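Local coordinates for peptidase M14 domain-containing protein (Shewanella amazonensis, PDB 2QVP) that probably acts as a zinc-dependent hydrolase of the M14 metallocarboxypeptidase family, at residues A[66-71]-A[265-270]; A[130-135]-A[230-235]; A[159-164]-A[236-241]. All coordinates share one frame; numbering follows the deposited sequence.

Contact 1 of 3, residues A[66-71]-A[265-270]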
loop_
_atom_site.group_PDB
_atom_site.type_symbol
_atom_site.label_atom_id
_atom_site.label_comp_id
_atom_site.label_asym_id
_atom_site.label_seq_id
_atom_site.Cartn_x
_atom_site.Cartn_y
_atom_site.Cartn_z
ATOM N N PRO A 66 -16.887 2.023 7.662
ATOM C CA PRO A 66 -15.591 1.361 7.837
ATOM C C PRO A 66 -14.396 2.311 7.623
ATOM O O PRO A 66 -14.494 3.277 6.873
ATOM C CB PRO A 66 -15.596 0.252 6.765
ATOM C CG PRO A 66 -16.619 0.661 5.765
ATOM C CD PRO A 66 -17.655 1.434 6.543
ATOM N N ASN A 67 -13.333 2.029 8.350
ATOM C CA ASN A 67 -12.079 2.722 8.284
ATOM C C ASN A 67 -11.132 1.842 7.519
ATOM O O ASN A 67 -10.657 0.825 8.046
ATOM C CB ASN A 67 -11.510 2.996 9.669
ATOM C CG ASN A 67 -12.371 3.951 10.489
ATOM O OD1 ASN A 67 -13.390 4.463 10.015
ATOM N ND2 ASN A 67 -11.980 4.160 11.749
ATOM N N LEU A 68 -10.877 2.237 6.273
ATOM C CA LEU A 68 -9.958 1.541 5.403
ATOM C C LEU A 68 -8.690 2.388 5.174
ATOM O O LEU A 68 -8.784 3.579 5.024
ATOM C CB LEU A 68 -10.635 1.228 4.074
ATOM C CG LEU A 68 -11.269 -0.136 3.819
ATOM C CD1 LEU A 68 -11.853 -0.805 5.058
ATOM C CD2 LEU A 68 -12.256 0.008 2.647
ATOM N N LEU A 69 -7.522 1.741 5.199
ATOM C CA LEU A 69 -6.241 2.406 4.917
ATOM C C LEU A 69 -5.579 1.725 3.724
ATOM O O LEU A 69 -5.529 0.479 3.653
ATOM C CB LEU A 69 -5.311 2.374 6.123
ATOM C CG LEU A 69 -3.907 3.013 5.981
ATOM C CD1 LEU A 69 -3.983 4.477 5.615
ATOM C CD2 LEU A 69 -3.101 2.820 7.251
ATOM N N ILE A 70 -5.074 2.541 2.797
ATOM C CA ILE A 70 -4.326 2.070 1.684
ATOM C C ILE A 70 -2.931 2.662 1.776
ATOM O O ILE A 70 -2.809 3.878 1.866
ATOM C CB ILE A 70 -4.943 2.463 0.333
ATOM C CG1 ILE A 70 -6.410 1.969 0.218
ATOM C CG2 ILE A 70 -4.057 1.917 -0.771
ATOM C CD1 ILE A 70 -7.065 2.244 -1.115
ATOM N N SER A 71 -1.881 1.829 1.743
ATOM C CA SER A 71 -0.505 2.364 1.771
ATOM C C SER A 71 0.315 1.925 0.546
ATOM O O SER A 71 0.050 0.882 -0.062
ATOM C CB SER A 71 0.225 2.023 3.074
ATOM O OG SER A 71 0.229 0.629 3.315
ATOM N N THR A 265 -11.202 -3.046 -5.742
ATOM C CA THR A 265 -11.771 -4.297 -5.215
ATOM C C THR A 265 -11.746 -4.317 -3.699
ATOM O O THR A 265 -12.720 -4.732 -3.085
ATOM C CB THR A 265 -11.012 -5.524 -5.746
ATOM O OG1 THR A 265 -10.971 -5.462 -7.174
ATOM C CG2 THR A 265 -11.685 -6.815 -5.332
ATOM N N PHE A 266 -10.632 -3.860 -3.123
ATOM C CA PHE A 266 -10.454 -3.766 -1.681
ATOM C C PHE A 266 -11.549 -2.891 -1.049
ATOM O O PHE A 266 -12.227 -3.343 -0.112
ATOM C CB PHE A 266 -9.029 -3.256 -1.384
ATOM C CG PHE A 266 -8.765 -2.948 0.056
ATOM C CD1 PHE A 266 -8.519 -3.963 0.973
ATOM C CD2 PHE A 266 -8.713 -1.626 0.484
ATOM C CE1 PHE A 266 -8.236 -3.638 2.310
ATOM C CE2 PHE A 266 -8.436 -1.290 1.792
ATOM C CZ PHE A 266 -8.202 -2.283 2.708
ATOM N N VAL A 267 -11.746 -1.689 -1.593
ATOM C CA VAL A 267 -12.777 -0.749 -1.117
ATOM C C VAL A 267 -14.184 -1.267 -1.421
ATOM O O VAL A 267 -15.088 -1.119 -0.590
ATOM C CB VAL A 267 -12.558 0.692 -1.708
ATOM C CG1 VAL A 267 -13.738 1.620 -1.422
ATOM C CG2 VAL A 267 -11.286 1.297 -1.161
ATOM N N ASN A 268 -14.361 -1.864 -2.612
ATOM C CA ASN A 268 -15.650 -2.466 -3.048
ATOM C C ASN A 268 -16.170 -3.535 -2.095
ATOM O O ASN A 268 -17.350 -3.546 -1.755
ATOM C CB ASN A 268 -15.574 -3.163 -4.428
ATOM C CG ASN A 268 -15.745 -2.231 -5.612
ATOM O OD1 ASN A 268 -15.842 -0.994 -5.496
ATOM N ND2 ASN A 268 -15.768 -2.854 -6.802
HETATM N N MSE A 269 -15.302 -4.467 -1.725
HETATM C CA MSE A 269 -15.650 -5.546 -0.798
HETATM C C MSE A 269 -15.949 -5.040 0.621
HETATM O O MSE A 269 -16.993 -5.361 1.213
HETATM C CB MSE A 269 -14.505 -6.570 -0.721
HETATM C CG MSE A 269 -14.233 -7.389 -1.980
HETATM SE SE MSE A 269 -15.514 -8.836 -2.310
HETATM C CE MSE A 269 -17.044 -7.880 -3.079
ATOM N N LEU A 270 -15.011 -4.273 1.159
ATOM C CA LEU A 270 -15.103 -3.776 2.520
ATOM C C LEU A 270 -16.038 -2.583 2.743
ATOM O O LEU A 270 -16.449 -2.346 3.892
ATOM C CB LEU A 270 -13.689 -3.481 3.048
ATOM C CG LEU A 270 -12.700 -4.653 2.975
ATOM C CD1 LEU A 270 -11.422 -4.267 3.676
ATOM C CD2 LEU A 270 -13.290 -5.952 3.566
#
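Van der Waals packing carries this contact: no hydrogen bond passes between strand 67-71 and helix 265-270, whose axes approach to 10.1 Å and run nearly antiparallel, at 170°. Among the aliphatic pairs, Leu68 carries the most, touching Val267 and Leu270 as well as the Phe266 ring. The Leu68 and Leu270 side chains cross obliquely, with Leu68 CD1 3.8 Å from Leu270 CD1, while Leu68 CD2 rests 3.9 Å from Val267 CA. The chi1 of Leu68, -97°, is well off a staggered value, which may reflect some torsional strain in the fit. Ile70 CD1 adds a looser touch at 4.3 Å from Val267 CG2. The aromatic pairs centre on Phe266, whose CG stands anti to the backbone N; the Phe266 and Leu68 side chains meet tip to tip (CE2 to CG 3.7 Å), and Ile70 slides past the ring in the opposite direction, its CG1 4.1 Å from Phe266 CE2. An alanine in place of Leu68 would probably loosen the packing with Phe266, Val267 and Leu270 together. Pro66 CG sits 3.5 Å from the backbone oxygen Leu270 O. A final long helix laid against an inner strand of a mixed sheet is consistent with the alpha/beta/alpha sandwich of the zinc exopeptidases, the clan of this family.

Contact 2 of 3, residues A[130-135]-A[230-235]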
loop_
_atom_site.group_PDB
_atom_site.type_symbol
_atom_site.label_atom_id
_atom_site.label_comp_id
_atom_site.label_asym_id
_atom_site.label_seq_id
_atom_site.Cartn_x
_atom_site.Cartn_y
_atom_site.Cartn_z
ATOM N N PHE A 130 8.227 -2.894 12.735
ATOM C CA PHE A 130 7.001 -2.362 13.353
ATOM C C PHE A 130 6.588 -3.360 14.414
ATOM O O PHE A 130 6.225 -4.485 14.084
ATOM C CB PHE A 130 5.895 -2.210 12.318
ATOM C CG PHE A 130 6.181 -1.171 11.280
ATOM C CD1 PHE A 130 5.865 0.163 11.527
ATOM C CD2 PHE A 130 6.770 -1.513 10.057
ATOM C CE1 PHE A 130 6.121 1.140 10.575
ATOM C CE2 PHE A 130 7.047 -0.547 9.115
ATOM C CZ PHE A 130 6.711 0.794 9.372
ATOM N N PHE A 131 6.619 -2.945 15.678
ATOM C CA PHE A 131 6.365 -3.846 16.781
ATOM C C PHE A 131 5.206 -3.371 17.622
ATOM O O PHE A 131 4.854 -2.188 17.625
ATOM C CB PHE A 131 7.604 -3.987 17.683
ATOM C CG PHE A 131 8.815 -4.355 16.951
ATOM C CD1 PHE A 131 9.116 -5.705 16.715
ATOM C CD2 PHE A 131 9.648 -3.362 16.434
ATOM C CE1 PHE A 131 10.233 -6.045 15.980
ATOM C CE2 PHE A 131 10.785 -3.699 15.728
ATOM C CZ PHE A 131 11.073 -5.045 15.484
ATOM N N ILE A 132 4.581 -4.340 18.277
ATOM C CA ILE A 132 3.521 -4.092 19.206
ATOM C C ILE A 132 3.905 -5.027 20.362
ATOM O O ILE A 132 4.060 -6.245 20.161
ATOM C CB ILE A 132 2.062 -4.222 18.532
ATOM C CG1 ILE A 132 0.982 -3.712 19.485
ATOM C CG2 ILE A 132 1.710 -5.632 18.100
ATOM C CD1 ILE A 132 -0.261 -3.286 18.766
ATOM N N GLU A 133 4.147 -4.433 21.535
ATOM C CA GLU A 133 4.579 -5.142 22.753
ATOM C C GLU A 133 3.592 -4.862 23.872
ATOM O O GLU A 133 3.480 -3.711 24.325
ATOM C CB GLU A 133 5.976 -4.690 23.190
ATOM C CG GLU A 133 7.063 -4.892 22.166
ATOM C CD GLU A 133 7.196 -6.339 21.733
ATOM O OE1 GLU A 133 7.044 -7.208 22.595
ATOM O OE2 GLU A 133 7.450 -6.593 20.535
ATOM N N ASN A 134 2.880 -5.908 24.293
ATOM C CA ASN A 134 1.849 -5.832 25.337
ATOM C C ASN A 134 0.870 -4.670 25.093
ATOM O O ASN A 134 0.623 -3.859 25.977
ATOM C CB ASN A 134 2.514 -5.750 26.689
ATOM C CG ASN A 134 3.478 -6.911 26.919
ATOM O OD1 ASN A 134 3.099 -8.069 26.795
ATOM N ND2 ASN A 134 4.719 -6.597 27.252
ATOM N N GLY A 135 0.395 -4.601 23.851
ATOM C CA GLY A 135 -0.549 -3.592 23.373
ATOM C C GLY A 135 0.032 -2.268 22.902
ATOM O O GLY A 135 -0.684 -1.470 22.319
ATOM N N GLU A 230 1.943 -4.024 7.553
ATOM C CA GLU A 230 0.639 -4.746 7.489
ATOM C C GLU A 230 0.480 -5.812 8.589
ATOM O O GLU A 230 -0.612 -5.988 9.098
ATOM C CB GLU A 230 0.348 -5.328 6.063
ATOM C CG GLU A 230 1.272 -6.416 5.494
ATOM C CD GLU A 230 2.617 -5.910 4.912
ATOM O OE1 GLU A 230 2.952 -4.702 5.033
ATOM O OE2 GLU A 230 3.360 -6.747 4.353
ATOM N N SER A 231 1.549 -6.532 8.918
ATOM C CA SER A 231 1.546 -7.454 10.062
ATOM C C SER A 231 1.253 -6.671 11.348
ATOM O O SER A 231 0.438 -7.091 12.153
ATOM C CB SER A 231 2.889 -8.184 10.229
ATOM O OG SER A 231 3.075 -9.161 9.235
ATOM N N PHE A 232 1.930 -5.532 11.517
ATOM C CA PHE A 232 1.709 -4.652 12.669
ATOM C C PHE A 232 0.234 -4.209 12.795
ATOM O O PHE A 232 -0.356 -4.309 13.856
ATOM C CB PHE A 232 2.666 -3.431 12.595
ATOM C CG PHE A 232 2.263 -2.267 13.502
ATOM C CD1 PHE A 232 2.509 -2.312 14.852
ATOM C CD2 PHE A 232 1.657 -1.136 12.977
ATOM C CE1 PHE A 232 2.115 -1.250 15.698
ATOM C CE2 PHE A 232 1.280 -0.069 13.800
ATOM C CZ PHE A 232 1.508 -0.136 15.168
ATOM N N LEU A 233 -0.335 -3.692 11.712
ATOM C CA LEU A 233 -1.734 -3.210 11.721
ATOM C C LEU A 233 -2.768 -4.303 11.893
ATOM O O LEU A 233 -3.805 -4.036 12.507
ATOM C CB LEU A 233 -2.049 -2.394 10.463
ATOM C CG LEU A 233 -1.370 -1.030 10.365
ATOM C CD1 LEU A 233 -1.797 -0.398 9.072
ATOM C CD2 LEU A 233 -1.734 -0.148 11.593
ATOM N N VAL A 234 -2.494 -5.514 11.366
ATOM C CA VAL A 234 -3.373 -6.676 11.585
ATOM C C VAL A 234 -3.294 -7.115 13.069
ATOM O O VAL A 234 -4.348 -7.352 13.700
ATOM C CB VAL A 234 -3.073 -7.845 10.621
ATOM C CG1 VAL A 234 -3.779 -9.125 11.064
ATOM C CG2 VAL A 234 -3.427 -7.440 9.177
ATOM N N ARG A 235 -2.077 -7.162 13.638
ATOM C CA ARG A 235 -1.916 -7.508 15.057
ATOM C C ARG A 235 -2.486 -6.382 15.927
ATOM O O ARG A 235 -2.905 -6.645 17.029
ATOM C CB ARG A 235 -0.452 -7.797 15.455
ATOM C CG ARG A 235 0.274 -8.907 14.650
ATOM C CD ARG A 235 0.571 -10.307 15.241
ATOM N NE ARG A 235 -0.520 -11.290 15.245
ATOM C CZ ARG A 235 -0.375 -12.631 15.199
ATOM N NH1 ARG A 235 0.817 -13.248 15.125
ATOM N NH2 ARG A 235 -1.464 -13.395 15.217
#
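Phe232 carries most of the contact between helix 230-235 and segment 130-135, touching Phe130, Phe131 and Ile132. Its CB lies 3.5 Å from Phe130 CB, a close methylene-to-methylene approach. With CG anti to the backbone N (chi1 164°), the ring swings from there along the strand: CD1 is 3.6 Å and CE1 3.5 Å from Phe131 O, and CE1 ends 4.1 Å from Ile132 CB. The side chain thus touches three consecutive residues, two at CB and the middle one at its carbonyl O. Ile132 continues the line down the helix, setting CG2 against Arg235 CB at 4.0 Å, the two side chains crossing obliquely. Ile132 holds CG2 in the crowded position between its backbone N and carbonyl carbon. Arg235 offers only its base here, because the chain bends at chi2 and chi3 and takes the guanidinium away from the strand.

Strand 131-133 is the first arm of a two-stranded beta hairpin with 136-138, turning through Asn134 and Gly135, both at positive phi. The hairpin is separate from the main sheet; the axis of strand 131-133 is 32° from that of helix 230-235 (N-to-C directions), 8.4 Å at closest approach.

Further out, the ring of Phe130 leaves the interface to meet Phe229 edge-to-face, and Arg235 makes a cation-pi contact with Phe225. Ala154 and Gln158 of helix 154-160 pack on Phe232, and Gln158 also touches Ile132, while Ser231 OG, bonded to Asp226 OD1 and Ser228 OG, ties the helix to the residues just before it. A glycerol, probably from the crystallisation liquor, hydrogen-bonds to Phe130 O and Ile132 N beside the Phe232 ring.

Contact 3 of 3, residues A[159-164]-A[236-241]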
loop_
_atom_site.group_PDB
_atom_site.type_symbol
_atom_site.label_atom_id
_atom_site.label_comp_id
_atom_site.label_asym_id
_atom_site.label_seq_id
_atom_site.Cartn_x
_atom_site.Cartn_y
_atom_site.Cartn_z
ATOM N N VAL A 159 -6.529 3.282 13.954
ATOM C CA VAL A 159 -7.923 3.689 13.773
ATOM C C VAL A 159 -8.268 3.729 12.282
ATOM O O VAL A 159 -9.308 3.217 11.877
ATOM C CB VAL A 159 -8.236 5.086 14.405
ATOM C CG1 VAL A 159 -9.642 5.561 14.045
ATOM C CG2 VAL A 159 -8.049 5.056 15.917
ATOM N N ALA A 160 -7.364 4.297 11.493
ATOM C CA ALA A 160 -7.509 4.430 10.031
ATOM C C ALA A 160 -7.652 3.094 9.299
ATOM O O ALA A 160 -8.250 3.069 8.260
ATOM C CB ALA A 160 -6.344 5.211 9.450
ATOM N N SER A 161 -7.078 2.022 9.844
ATOM C CA SER A 161 -7.099 0.690 9.246
ATOM C C SER A 161 -7.911 -0.358 10.022
ATOM O O SER A 161 -7.777 -1.553 9.779
ATOM C CB SER A 161 -5.662 0.206 9.184
ATOM O OG SER A 161 -5.160 0.084 10.488
ATOM N N ARG A 162 -8.746 0.092 10.944
ATOM C CA ARG A 162 -9.548 -0.752 11.817
ATOM C C ARG A 162 -10.318 -1.834 11.041
ATOM O O ARG A 162 -10.379 -3.003 11.467
ATOM C CB ARG A 162 -10.485 0.202 12.589
ATOM C CG ARG A 162 -11.395 -0.335 13.674
ATOM C CD ARG A 162 -11.913 0.842 14.588
ATOM N NE ARG A 162 -10.838 1.490 15.372
ATOM C CZ ARG A 162 -10.225 0.974 16.453
ATOM N NH1 ARG A 162 -10.544 -0.238 16.939
ATOM N NH2 ARG A 162 -9.256 1.666 17.057
ATOM N N ASP A 163 -10.872 -1.451 9.897
ATOM C CA ASP A 163 -11.665 -2.352 9.058
ATOM C C ASP A 163 -10.931 -2.935 7.865
ATOM O O ASP A 163 -11.536 -3.675 7.098
ATOM C CB ASP A 163 -12.935 -1.617 8.620
ATOM C CG ASP A 163 -13.752 -1.210 9.807
ATOM O OD1 ASP A 163 -14.343 -2.106 10.414
ATOM O OD2 ASP A 163 -13.743 -0.012 10.170
ATOM N N GLY A 164 -9.638 -2.646 7.740
ATOM C CA GLY A 164 -8.821 -3.160 6.649
ATOM C C GLY A 164 -7.577 -2.356 6.304
ATOM O O GLY A 164 -7.602 -1.156 6.349
ATOM N N SER A 236 -2.498 -5.141 15.429
ATOM C CA SER A 236 -3.120 -4.025 16.132
ATOM C C SER A 236 -4.672 -4.016 16.084
ATOM O O SER A 236 -5.258 -3.172 16.731
ATOM C CB SER A 236 -2.590 -2.696 15.576
ATOM O OG SER A 236 -1.193 -2.607 15.706
ATOM N N GLY A 237 -5.318 -4.905 15.312
ATOM C CA GLY A 237 -6.788 -4.960 15.180
ATOM C C GLY A 237 -7.427 -4.825 13.787
ATOM O O GLY A 237 -8.665 -4.986 13.667
ATOM N N ALA A 238 -6.651 -4.500 12.740
ATOM C CA ALA A 238 -7.221 -4.420 11.371
ATOM C C ALA A 238 -7.934 -5.738 11.079
ATOM O O ALA A 238 -7.354 -6.820 11.272
ATOM C CB ALA A 238 -6.170 -4.119 10.291
ATOM N N ARG A 239 -9.208 -5.650 10.706
ATOM C CA ARG A 239 -10.046 -6.836 10.477
ATOM C C ARG A 239 -9.430 -7.820 9.450
ATOM O O ARG A 239 -9.315 -9.019 9.704
ATOM C CB ARG A 239 -11.454 -6.359 10.075
ATOM C CG ARG A 239 -12.465 -7.392 9.603
ATOM C CD ARG A 239 -12.807 -8.375 10.659
ATOM N NE ARG A 239 -13.729 -9.385 10.144
ATOM C CZ ARG A 239 -14.248 -10.386 10.864
ATOM N NH1 ARG A 239 -13.946 -10.537 12.168
ATOM N NH2 ARG A 239 -15.081 -11.251 10.275
ATOM N N VAL A 240 -8.995 -7.283 8.318
ATOM C CA VAL A 240 -8.392 -8.076 7.266
ATOM C C VAL A 240 -7.216 -7.289 6.742
ATOM O O VAL A 240 -7.101 -6.082 7.018
ATOM C CB VAL A 240 -9.387 -8.362 6.113
ATOM C CG1 VAL A 240 -10.472 -9.334 6.564
ATOM C CG2 VAL A 240 -9.971 -7.052 5.599
ATOM N N GLY A 241 -6.328 -7.962 6.011
ATOM C CA GLY A 241 -5.180 -7.257 5.440
ATOM C C GLY A 241 -4.780 -7.832 4.119
ATOM O O GLY A 241 -5.090 -8.969 3.821
#
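Arg239 leans over the turn 161-164 by its root alone. CB lies 3.8 Å from Arg162 O and 4.0 Å from Asp163 O, so it sits over two successive carbonyls. CG is anti to the backbone N, the chain bends at chi2 (63°), and from CD onward it runs extended away from 159-164, its side chain brushing Pro184. The backbone of the same residue supplies the polar link: Arg239 N donates to Arg162 O at 3.0 Å, with 147° at the hydrogen and the donor 41° out of the carbonyl plane. Next to it, Ala238 CB presses to 3.1 Å from Ser161 O, a tight approach, and Gly164 CA lends a C-H to Val240 O at 3.4 Å. Ser161 O also receives Gly164 N, closing a type I beta turn, while Gly237, at positive phi, completes a Schellman motif that ends helix 229-235. Asp163 turns its carboxylate from this interface and accepts a hydrogen bond from Asn67 N through OD2. The turn after helix 154-160, leading into strand 165-171, thus lies beside the loop from helix 229-235 into strand 241-247, where the two strands enter the sheet as parallel neighbours.

In the fold
Contact 1 is the buried one, whereas contacts 2 and 3 are partly buried and include exposed arginines. Contact 1 joins a central strand to the C-terminal helix mainly by apolar side chains, without a hydrogen bond; contact 2 also lacks hydrogen bonds between its segments but sets a peripheral hairpin on helix 229-235 mainly through Phe232; contact 3 works chiefly through backbone carbonyls. Contacts 2 and 3 share that helix and its exit, where Leu233 O and Ala238 N, 2.9 Å apart, probably form a hydrogen bond. Contact 3 meets contact 1 where Asn67 ND2 reaches Val159 O at 2.8 Å. Along the chain, contact 1 encloses the other two, whose segments alternate, and Leu69 CD2 packs 3.9 Å from Leu233 CD1.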